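Local coordinates for acetoin utilization protein AcuB, putative (Vibrio cholerae, PDB 2O16), which is of uncharacterised function but, as a protein built on a pair of CBS domains, probably senses a nucleotide-like ligand in connection with acetoin utilization, at residues A[36-41]-A[123-128]; A[50-55]-A[81-86]; A[87-92]-A[110-115]. One frame throughout, in Å; residues are numbered along the deposited sequence.

Contact 1 (A[36-41]-A[123-128]); sequences IRHVPI and IITDSD. With PO4 (phosphate ion), chain C; PO4 (phosphate ion), chain D.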
loop_
_atom_site.group_PDB
_atom_site.type_symbol
_atom_site.label_atom_id
_atom_site.label_comp_id
_atom_site.label_asym_id
_atom_site.label_seq_id
_atom_site.Cartn_x
_atom_site.Cartn_y
_atom_site.Cartn_z
ATOM N N ILE A 36 0.169 11.055 -1.005
ATOM C CA ILE A 36 0.453 9.631 -1.113
ATOM C C ILE A 36 -0.397 9.084 -2.249
ATOM O O ILE A 36 -1.261 9.778 -2.786
ATOM C CB ILE A 36 0.154 8.862 0.209
ATOM C CG1 ILE A 36 -1.310 9.044 0.596
ATOM C CG2 ILE A 36 1.107 9.284 1.353
ATOM C CD1 ILE A 36 -1.762 8.212 1.788
ATOM N N ARG A 37 -0.165 7.830 -2.614
ATOM C CA ARG A 37 -0.871 7.253 -3.725
ATOM C C ARG A 37 -1.486 5.881 -3.460
ATOM O O ARG A 37 -1.976 5.246 -4.399
ATOM C CB ARG A 37 0.042 7.172 -4.948
ATOM C CG ARG A 37 0.307 8.543 -5.611
ATOM C CD ARG A 37 1.181 8.334 -6.820
ATOM N NE ARG A 37 2.551 8.040 -6.403
ATOM C CZ ARG A 37 3.129 6.847 -6.488
ATOM N NH1 ARG A 37 2.482 5.783 -7.000
ATOM N NH2 ARG A 37 4.381 6.720 -6.078
ATOM N N HIS A 38 -1.507 5.449 -2.204
ATOM C CA HIS A 38 -2.058 4.139 -1.871
ATOM C C HIS A 38 -2.776 4.210 -0.547
ATOM O O HIS A 38 -2.187 4.650 0.442
ATOM C CB HIS A 38 -0.939 3.071 -1.808
ATOM C CG HIS A 38 -0.209 2.908 -3.097
ATOM N ND1 HIS A 38 0.888 3.681 -3.431
ATOM C CD2 HIS A 38 -0.455 2.116 -4.168
ATOM C CE1 HIS A 38 1.297 3.354 -4.644
ATOM N NE2 HIS A 38 0.491 2.421 -5.119
ATOM N N VAL A 39 -4.037 3.783 -0.559
ATOM C CA VAL A 39 -4.897 3.806 0.615
ATOM C C VAL A 39 -5.523 2.423 0.759
ATOM O O VAL A 39 -6.395 2.055 -0.034
ATOM C CB VAL A 39 -6.013 4.830 0.494
ATOM C CG1 VAL A 39 -6.894 4.838 1.758
ATOM C CG2 VAL A 39 -5.412 6.255 0.224
ATOM N N PRO A 40 -5.071 1.681 1.766
ATOM C CA PRO A 40 -5.733 0.422 2.081
ATOM C C PRO A 40 -7.208 0.664 2.543
ATOM O O PRO A 40 -7.538 1.682 3.222
ATOM C CB PRO A 40 -4.871 -0.152 3.212
ATOM C CG PRO A 40 -3.546 0.625 3.140
ATOM C CD PRO A 40 -3.942 1.972 2.680
ATOM N N ILE A 41 -8.074 -0.248 2.127
ATOM C CA ILE A 41 -9.478 -0.286 2.540
ATOM C C ILE A 41 -9.637 -1.370 3.610
ATOM O O ILE A 41 -9.245 -2.522 3.392
ATOM C CB ILE A 41 -10.392 -0.626 1.323
ATOM C CG1 ILE A 41 -10.128 0.320 0.124
ATOM C CG2 ILE A 41 -11.874 -0.698 1.742
ATOM C CD1 ILE A 41 -10.137 1.804 0.441
ATOM N N ILE A 123 2.226 -0.979 5.311
ATOM C CA ILE A 123 2.318 -1.123 3.849
ATOM C C ILE A 123 3.761 -0.953 3.409
ATOM O O ILE A 123 4.531 -0.249 4.072
ATOM C CB ILE A 123 1.440 -0.094 3.065
ATOM C CG1 ILE A 123 1.801 1.365 3.453
ATOM C CG2 ILE A 123 -0.070 -0.438 3.269
ATOM C CD1 ILE A 123 1.064 2.481 2.600
ATOM N N ILE A 124 4.125 -1.611 2.302
ATOM C CA ILE A 124 5.404 -1.347 1.655
ATOM C C ILE A 124 5.123 -0.561 0.394
ATOM O O ILE A 124 4.379 -1.030 -0.473
ATOM C CB ILE A 124 6.135 -2.643 1.228
ATOM C CG1 ILE A 124 6.325 -3.603 2.411
ATOM C CG2 ILE A 124 7.481 -2.276 0.544
ATOM C CD1 ILE A 124 6.865 -4.966 1.966
ATOM N N THR A 125 5.696 0.629 0.271
ATOM C CA THR A 125 5.543 1.394 -0.966
ATOM C C THR A 125 6.893 1.786 -1.538
ATOM O O THR A 125 7.930 1.621 -0.879
ATOM C CB THR A 125 4.764 2.721 -0.786
ATOM O OG1 THR A 125 5.458 3.533 0.146
ATOM C CG2 THR A 125 3.311 2.471 -0.315
ATOM N N ASP A 126 6.879 2.328 -2.762
ATOM C CA ASP A 126 8.117 2.828 -3.349
ATOM C C ASP A 126 8.825 3.777 -2.353
ATOM O O ASP A 126 10.061 3.748 -2.235
ATOM C CB ASP A 126 7.867 3.466 -4.731
ATOM C CG ASP A 126 6.618 4.353 -4.766
ATOM O OD1 ASP A 126 6.213 4.880 -3.711
ATOM O OD2 ASP A 126 6.048 4.531 -5.857
ATOM N N SER A 127 8.054 4.589 -1.620
ATOM C CA SER A 127 8.665 5.513 -0.646
ATOM C C SER A 127 9.538 4.780 0.388
ATOM O O SER A 127 10.591 5.271 0.780
ATOM C CB SER A 127 7.624 6.414 0.040
ATOM O OG SER A 127 6.827 7.063 -0.951
ATOM N N ASP A 128 9.113 3.598 0.820
ATOM C CA ASP A 128 9.908 2.812 1.759
ATOM C C ASP A 128 11.239 2.323 1.169
ATOM O O ASP A 128 12.267 2.272 1.883
ATOM C CB ASP A 128 9.097 1.628 2.316
ATOM C CG ASP A 128 7.849 2.082 3.041
ATOM O OD1 ASP A 128 7.950 3.000 3.890
ATOM O OD2 ASP A 128 6.766 1.556 2.728
HETATM P P PO4 C . 3.201 6.130 -2.095
HETATM O O1 PO4 C . 1.791 5.711 -1.763
HETATM O O2 PO4 C . 3.600 5.337 -3.325
HETATM O O3 PO4 C . 3.106 7.592 -2.469
HETATM O O4 PO4 C . 4.191 5.929 -0.962
HETATM P P PO4 D . 5.010 4.160 -9.138
HETATM O O1 PO4 D . 3.657 3.859 -8.508
HETATM O O2 PO4 D . 5.034 3.561 -10.553
HETATM O O3 PO4 D . 5.272 5.648 -9.195
HETATM O O4 PO4 D . 6.063 3.474 -8.312
#

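Contact 2 (A[50-55]-A[81-86]); sequences GIVSQR and FEVMHT. With PO4 (phosphate ion), chain E.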
loop_
_atom_site.group_PDB
_atom_site.type_symbol
_atom_site.label_atom_id
_atom_site.label_comp_id
_atom_site.label_asym_id
_atom_site.label_seq_id
_atom_site.Cartn_x
_atom_site.Cartn_y
_atom_site.Cartn_z
ATOM N N GLY A 50 -9.008 -4.524 0.834
ATOM C CA GLY A 50 -8.501 -4.164 -0.514
ATOM C C GLY A 50 -7.636 -2.914 -0.417
ATOM O O GLY A 50 -7.315 -2.469 0.671
ATOM N N ILE A 51 -7.255 -2.342 -1.567
ATOM C CA ILE A 51 -6.421 -1.170 -1.574
ATOM C C ILE A 51 -6.712 -0.382 -2.863
ATOM O O ILE A 51 -6.978 -0.977 -3.915
ATOM C CB ILE A 51 -4.910 -1.555 -1.375
ATOM C CG1 ILE A 51 -3.991 -0.332 -1.480
ATOM C CG2 ILE A 51 -4.481 -2.675 -2.330
ATOM C CD1 ILE A 51 -2.634 -0.578 -0.878
ATOM N N VAL A 52 -6.730 0.948 -2.767
ATOM C CA VAL A 52 -6.928 1.773 -3.961
ATOM C C VAL A 52 -5.667 2.613 -4.206
ATOM O O VAL A 52 -5.077 3.140 -3.258
ATOM C CB VAL A 52 -8.203 2.687 -3.841
ATOM C CG1 VAL A 52 -9.482 1.815 -3.844
ATOM C CG2 VAL A 52 -8.132 3.566 -2.560
ATOM N N SER A 53 -5.235 2.680 -5.462
ATOM C CA SER A 53 -4.067 3.484 -5.824
ATOM C C SER A 53 -4.552 4.740 -6.529
ATOM O O SER A 53 -5.710 4.820 -6.950
ATOM C CB SER A 53 -3.147 2.697 -6.768
ATOM O OG SER A 53 -3.839 2.410 -7.973
ATOM N N GLN A 54 -3.661 5.713 -6.687
ATOM C CA GLN A 54 -3.982 6.854 -7.555
ATOM C C GLN A 54 -4.394 6.368 -8.939
ATOM O O GLN A 54 -5.344 6.904 -9.542
ATOM C CB GLN A 54 -2.789 7.803 -7.683
ATOM C CG GLN A 54 -3.095 9.006 -8.605
ATOM C CD GLN A 54 -1.852 9.837 -8.850
ATOM O OE1 GLN A 54 -1.004 9.493 -9.676
ATOM N NE2 GLN A 54 -1.709 10.893 -8.084
ATOM N N ARG A 55 -3.713 5.331 -9.440
ATOM C CA ARG A 55 -4.062 4.790 -10.746
ATOM C C ARG A 55 -5.506 4.263 -10.801
ATOM O O ARG A 55 -6.210 4.432 -11.809
ATOM C CB ARG A 55 -3.053 3.725 -11.214
ATOM C CG ARG A 55 -3.391 3.191 -12.639
ATOM C CD ARG A 55 -2.284 2.322 -13.222
ATOM N NE ARG A 55 -2.682 1.673 -14.473
ATOM C CZ ARG A 55 -1.882 0.911 -15.218
ATOM N NH1 ARG A 55 -0.625 0.693 -14.852
ATOM N NH2 ARG A 55 -2.340 0.364 -16.338
ATOM N N PHE A 81 -15.524 0.183 -2.194
ATOM C CA PHE A 81 -15.705 -1.253 -2.490
ATOM C C PHE A 81 -15.971 -1.547 -3.993
ATOM O O PHE A 81 -15.655 -2.654 -4.478
ATOM C CB PHE A 81 -16.717 -1.949 -1.554
ATOM C CG PHE A 81 -18.182 -1.636 -1.853
ATOM C CD1 PHE A 81 -18.846 -2.250 -2.931
ATOM C CD2 PHE A 81 -18.894 -0.759 -1.044
ATOM C CE1 PHE A 81 -20.197 -1.956 -3.200
ATOM C CE2 PHE A 81 -20.226 -0.465 -1.290
ATOM C CZ PHE A 81 -20.885 -1.066 -2.382
ATOM N N GLU A 82 -16.540 -0.576 -4.713
ATOM C CA GLU A 82 -16.749 -0.717 -6.174
ATOM C C GLU A 82 -15.498 -0.407 -6.995
ATOM O O GLU A 82 -15.407 -0.789 -8.158
ATOM C CB GLU A 82 -17.917 0.162 -6.662
ATOM C CG GLU A 82 -19.247 -0.307 -6.106
ATOM C CD GLU A 82 -20.463 0.396 -6.684
ATOM O OE1 GLU A 82 -20.319 1.398 -7.424
ATOM O OE2 GLU A 82 -21.586 -0.077 -6.384
ATOM N N VAL A 83 -14.566 0.345 -6.420
ATOM C CA VAL A 83 -13.361 0.751 -7.147
ATOM C C VAL A 83 -12.206 -0.235 -6.892
ATOM O O VAL A 83 -11.416 -0.549 -7.803
ATOM C CB VAL A 83 -12.947 2.196 -6.768
ATOM C CG1 VAL A 83 -11.631 2.604 -7.449
ATOM C CG2 VAL A 83 -14.091 3.219 -7.124
ATOM N N MET A 84 -12.102 -0.740 -5.668
ATOM C CA MET A 84 -10.935 -1.558 -5.324
ATOM C C MET A 84 -10.974 -2.920 -6.058
ATOM O O MET A 84 -12.054 -3.517 -6.275
ATOM C CB MET A 84 -10.839 -1.765 -3.807
ATOM C CG MET A 84 -11.916 -2.673 -3.249
ATOM S SD MET A 84 -12.023 -2.472 -1.460
ATOM C CE MET A 84 -13.097 -3.841 -0.996
ATOM N N HIS A 85 -9.785 -3.384 -6.439
ATOM C CA HIS A 85 -9.615 -4.685 -7.078
ATOM C C HIS A 85 -9.986 -5.793 -6.115
ATOM O O HIS A 85 -9.665 -5.708 -4.926
ATOM C CB HIS A 85 -8.151 -4.845 -7.515
ATOM C CG HIS A 85 -7.850 -4.134 -8.795
ATOM N ND1 HIS A 85 -8.611 -4.309 -9.936
ATOM C CD2 HIS A 85 -6.897 -3.233 -9.116
ATOM C CE1 HIS A 85 -8.129 -3.549 -10.907
ATOM N NE2 HIS A 85 -7.090 -2.890 -10.435
ATOM N N THR A 86 -10.662 -6.822 -6.636
ATOM C CA THR A 86 -11.086 -7.963 -5.817
ATOM C C THR A 86 -9.896 -8.891 -5.523
ATOM O O THR A 86 -9.928 -9.649 -4.567
ATOM C CB THR A 86 -12.244 -8.728 -6.513
ATOM O OG1 THR A 86 -11.829 -9.075 -7.834
ATOM C CG2 THR A 86 -13.512 -7.832 -6.627
HETATM P P PO4 E . -3.400 -0.696 -10.228
HETATM O O1 PO4 E . -4.729 -1.197 -9.698
HETATM O O2 PO4 E . -3.714 0.202 -11.407
HETATM O O3 PO4 E . -2.640 0.126 -9.172
HETATM O O4 PO4 E . -2.596 -1.871 -10.764
HETATM O O HOH W 1 -7.833 -4.107 -3.791
HETATM O O HOH W 2 -7.432 -1.799 -6.264
#

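Contact 3 (A[87-92]-A[110-115]); sequences DVTSVA and GCLPVV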
loop_
_atom_site.group_PDB
_atom_site.type_symbol
_atom_site.label_atom_id
_atom_site.label_comp_id
_atom_site.label_asym_id
_atom_site.label_seq_id
_atom_site.Cartn_x
_atom_site.Cartn_y
_atom_site.Cartn_z
ATOM N N ASP A 87 -8.840 -8.837 -6.332
ATOM C CA ASP A 87 -7.634 -9.604 -6.034
ATOM C C ASP A 87 -6.733 -8.754 -5.133
ATOM O O ASP A 87 -6.360 -7.648 -5.506
ATOM C CB ASP A 87 -6.908 -9.955 -7.321
ATOM C CG ASP A 87 -7.807 -10.700 -8.298
ATOM O OD1 ASP A 87 -8.071 -11.889 -8.063
ATOM O OD2 ASP A 87 -8.258 -10.090 -9.285
ATOM N N VAL A 88 -6.373 -9.291 -3.970
ATOM C CA VAL A 88 -5.600 -8.542 -3.000
ATOM C C VAL A 88 -4.284 -9.295 -2.675
ATOM O O VAL A 88 -4.326 -10.452 -2.228
ATOM C CB VAL A 88 -6.422 -8.332 -1.703
ATOM C CG1 VAL A 88 -5.595 -7.500 -0.663
ATOM C CG2 VAL A 88 -7.777 -7.659 -2.010
ATOM N N THR A 89 -3.145 -8.633 -2.893
ATOM C CA THR A 89 -1.833 -9.223 -2.616
ATOM C C THR A 89 -1.335 -8.618 -1.313
ATOM O O THR A 89 -1.432 -7.396 -1.132
ATOM C CB THR A 89 -0.842 -8.945 -3.765
ATOM O OG1 THR A 89 -1.407 -9.429 -4.992
ATOM C CG2 THR A 89 0.533 -9.674 -3.539
ATOM N N SER A 90 -0.845 -9.458 -0.411
ATOM C CA SER A 90 -0.319 -8.992 0.884
ATOM C C SER A 90 0.868 -9.874 1.293
ATOM O O SER A 90 1.198 -10.894 0.601
ATOM C CB SER A 90 -1.414 -9.028 1.972
ATOM O OG SER A 90 -1.821 -10.370 2.185
ATOM N N VAL A 91 1.515 -9.483 2.394
ATOM C CA VAL A 91 2.658 -10.233 2.928
ATOM C C VAL A 91 2.613 -10.184 4.455
ATOM O O VAL A 91 2.011 -9.266 5.025
ATOM C CB VAL A 91 3.996 -9.637 2.389
ATOM C CG1 VAL A 91 4.285 -8.216 2.996
ATOM C CG2 VAL A 91 5.210 -10.573 2.644
ATOM N N ALA A 92 3.254 -11.146 5.119
ATOM C CA ALA A 92 3.398 -11.117 6.593
ATOM C C ALA A 92 4.566 -10.235 7.043
ATOM O O ALA A 92 5.558 -10.096 6.312
ATOM C CB ALA A 92 3.563 -12.553 7.150
ATOM N N GLY A 110 3.270 -2.455 -7.035
ATOM C CA GLY A 110 3.847 -1.195 -6.556
ATOM C C GLY A 110 3.803 -1.038 -5.046
ATOM O O GLY A 110 4.761 -0.491 -4.431
ATOM N N CYS A 111 2.726 -1.555 -4.437
ATOM C CA CYS A 111 2.473 -1.442 -3.002
ATOM C C CYS A 111 1.996 -2.762 -2.423
ATOM O O CYS A 111 1.083 -3.376 -2.956
ATOM C CB CYS A 111 1.412 -0.381 -2.727
ATOM S SG CYS A 111 0.897 -0.215 -1.011
ATOM N N LEU A 112 2.615 -3.194 -1.336
ATOM C CA LEU A 112 2.301 -4.471 -0.722
ATOM C C LEU A 112 1.854 -4.234 0.730
ATOM O O LEU A 112 2.676 -3.905 1.590
ATOM C CB LEU A 112 3.532 -5.391 -0.840
ATOM C CG LEU A 112 3.533 -6.862 -0.417
ATOM C CD1 LEU A 112 2.480 -7.666 -1.227
ATOM C CD2 LEU A 112 4.962 -7.441 -0.607
ATOM N N PRO A 113 0.535 -4.371 1.002
ATOM C CA PRO A 113 0.035 -4.335 2.382
ATOM C C PRO A 113 0.651 -5.459 3.200
ATOM O O PRO A 113 0.883 -6.533 2.672
ATOM C CB PRO A 113 -1.472 -4.584 2.236
ATOM C CG PRO A 113 -1.782 -4.280 0.773
ATOM C CD PRO A 113 -0.537 -4.572 0.009
ATOM N N VAL A 114 0.920 -5.185 4.474
ATOM C CA VAL A 114 1.530 -6.127 5.400
ATOM C C VAL A 114 0.442 -6.448 6.426
ATOM O O VAL A 114 -0.155 -5.548 7.041
ATOM C CB VAL A 114 2.769 -5.487 6.112
ATOM C CG1 VAL A 114 3.452 -6.459 7.104
ATOM C CG2 VAL A 114 3.765 -4.968 5.073
ATOM N N VAL A 115 0.138 -7.734 6.563
ATOM C CA VAL A 115 -0.975 -8.164 7.408
ATOM C C VAL A 115 -0.500 -9.235 8.405
ATOM O O VAL A 115 0.316 -10.084 8.061
ATOM C CB VAL A 115 -2.152 -8.723 6.568
ATOM C CG1 VAL A 115 -2.814 -7.590 5.692
ATOM C CG2 VAL A 115 -1.693 -9.850 5.688
#

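Contact 1 (A[36-41]-A[123-128])
Arg37 and Asp126 reach across to each other with their side chains at about a right angle, the guanidinium turned 58° from the carboxylate. In one of two modelled conformers of Asp126, Arg37 NH2 donates to Asp126 OD2 over 2.8 Å, a salt bridge in the guanidinium plane and on the syn side of the oxygen that may not hold in the other. A bend at chi3 (-74°) turns NE of Arg37 aside, and the guanidinium beyond it lies between two phosphate ions: O2 of the chain C ion sits 3.1 Å above one face, O3 of the chain D ion over the opposite one. Arg37 NH1 donates to O1 of the chain D ion, at 2.7 Å.

His38 offers its ring edge to the chain C phosphate, ND1 giving an almost straight bond (171°) of 2.8 Å to O1. Arg37 N donates to the same oxygen. From the other segment, Ser127 OG donates to O4 at 2.9 Å, and Thr125 OG1 lies beside that atom. Pro40 CG touches Ile123 CG2 at 3.6 Å, these side chains crossing at about a right angle. Thr125 and Asp128 form the capping box that starts helix 126-141. Donors from both CBS repeats thus converge on one anion, probably picked up from the crystallisation liquor, which is consistent with a site suited to the phosphates of a nucleotide.

Contact 2 (A[50-55]-A[81-86])
Met84 leans over the start of segment 50-55, and its side chain can be followed outward from the backbone. CB rests 3.8 Å from Val52 CG1 and 3.9 Å from Ile51 O, so the root of the chain straddles a valine methyl and a peptide oxygen. CG then turns into the position between the backbone N and the carbonyl carbon (chi1 70°), and beyond it the chain runs extended. SD comes to rest 4.0 Å from Gly50 CA, over the backbone of a residue without a side chain, and the chain continues extended to its tip at CE (chi3 -169°). The same sulphur packs on Ile41 of the neighbouring strand 38-42. Val83 adds a looser apolar touch, its CG1 4.3 Å from Val52 CG1.

No direct hydrogen bond joins the two backbones; two waters fill in. One accepts from Ile51 N at 2.9 Å and lies within donating distance of His85 O, at 2.7 Å. The other accepts from His85 N at 2.8 Å and faces Ile51 O. The backbone of His85 is therefore joined to Ile51 through water, while Met84 packs directly on the strand.

At the far end a phosphate ion, probably from the crystallisation liquor, receives a 2.8 Å hydrogen bond from Ser53 OG and lies at the edge of the His85 ring, near its plane. Ser53 is also the N-cap of helix 54-64, while its N donates to Asp56. A strand ending in a Ser or Thr that caps the next helix, with Asp three residues on, is characteristic of the CBS fold, in which this turn commonly helps to bind nucleotides.

Contact 3 (A[87-92]-A[110-115])
Val91 and Val114 form a single parallel beta bridge, which lays the extended segment 87-92 beside strand 112-116, an outer strand of the three-stranded sheet 12-13, 119-124, 112-116. Val91 N donates to Pro113 O at 3.0 Å, and Val91 O receives Val115 N at 2.9 Å. Two bonds from one residue to the neighbours of its partner define the parallel register. CA-H...O contacts flank them: Val114 CA approaches Val91 O at 3.2 Å, and Ser90 CA lies close to Pro113 O. The segments diverge by 51° in direction, which fits a pairing confined to one bridge.

Between the two segments the chain passes through helix 97-106, in the order expected of a CBS domain, where an extended segment leads to a helix and then to a beta hairpin, here strands 112-116 and 119-124.

Leu112 and Val91 carry the apolar packing on one side of the bridge. Leu112 CG stands anti to the backbone N (chi1 -174°), and from there the two methyls split their partners. CD1 meets Thr89 CG2 at 3.6 Å and also the carbonyl carbon of Ser90, while CD2 lies 3.7 Å from Val91 CG1, the Leu112 and Val91 side chains crossing at about a right angle. Val91 CG1 additionally reaches Val114 CG2 at 3.9 Å. Helix 97-106 lies over this patch, with Tyr103 against Thr89, Ser100 against Val91 and Met104 against Leu112. Ser90 turns its hydroxyl another way, OG resting 3.5 Å from Val115 CG2. The Pro113 ring packs its CD against Thr89 O, while its side chain and that of Val115 also touch Leu48 of strand 48-53.

How the contacts relate
The three contacts lie close together, their centres about 10 to 13 Å apart. Contact 1 closes the longest stretch of chain and joins the two CBS repeats; contacts 2 and 3 fall in series within it. Contacts 1 and 2 share the sheet of strands 38-42 and 48-53, whereas contacts 1 and 3 share the sheet containing strands 112-116 and 119-124. Cys111 sits where all three come together, packing against His38 and Thr125 of contact 1 and against Ile51 of contact 2. The two sheets are thus brought side by side, an organisation consistent with the paired CBS module, whose clefts commonly bind nucleotides.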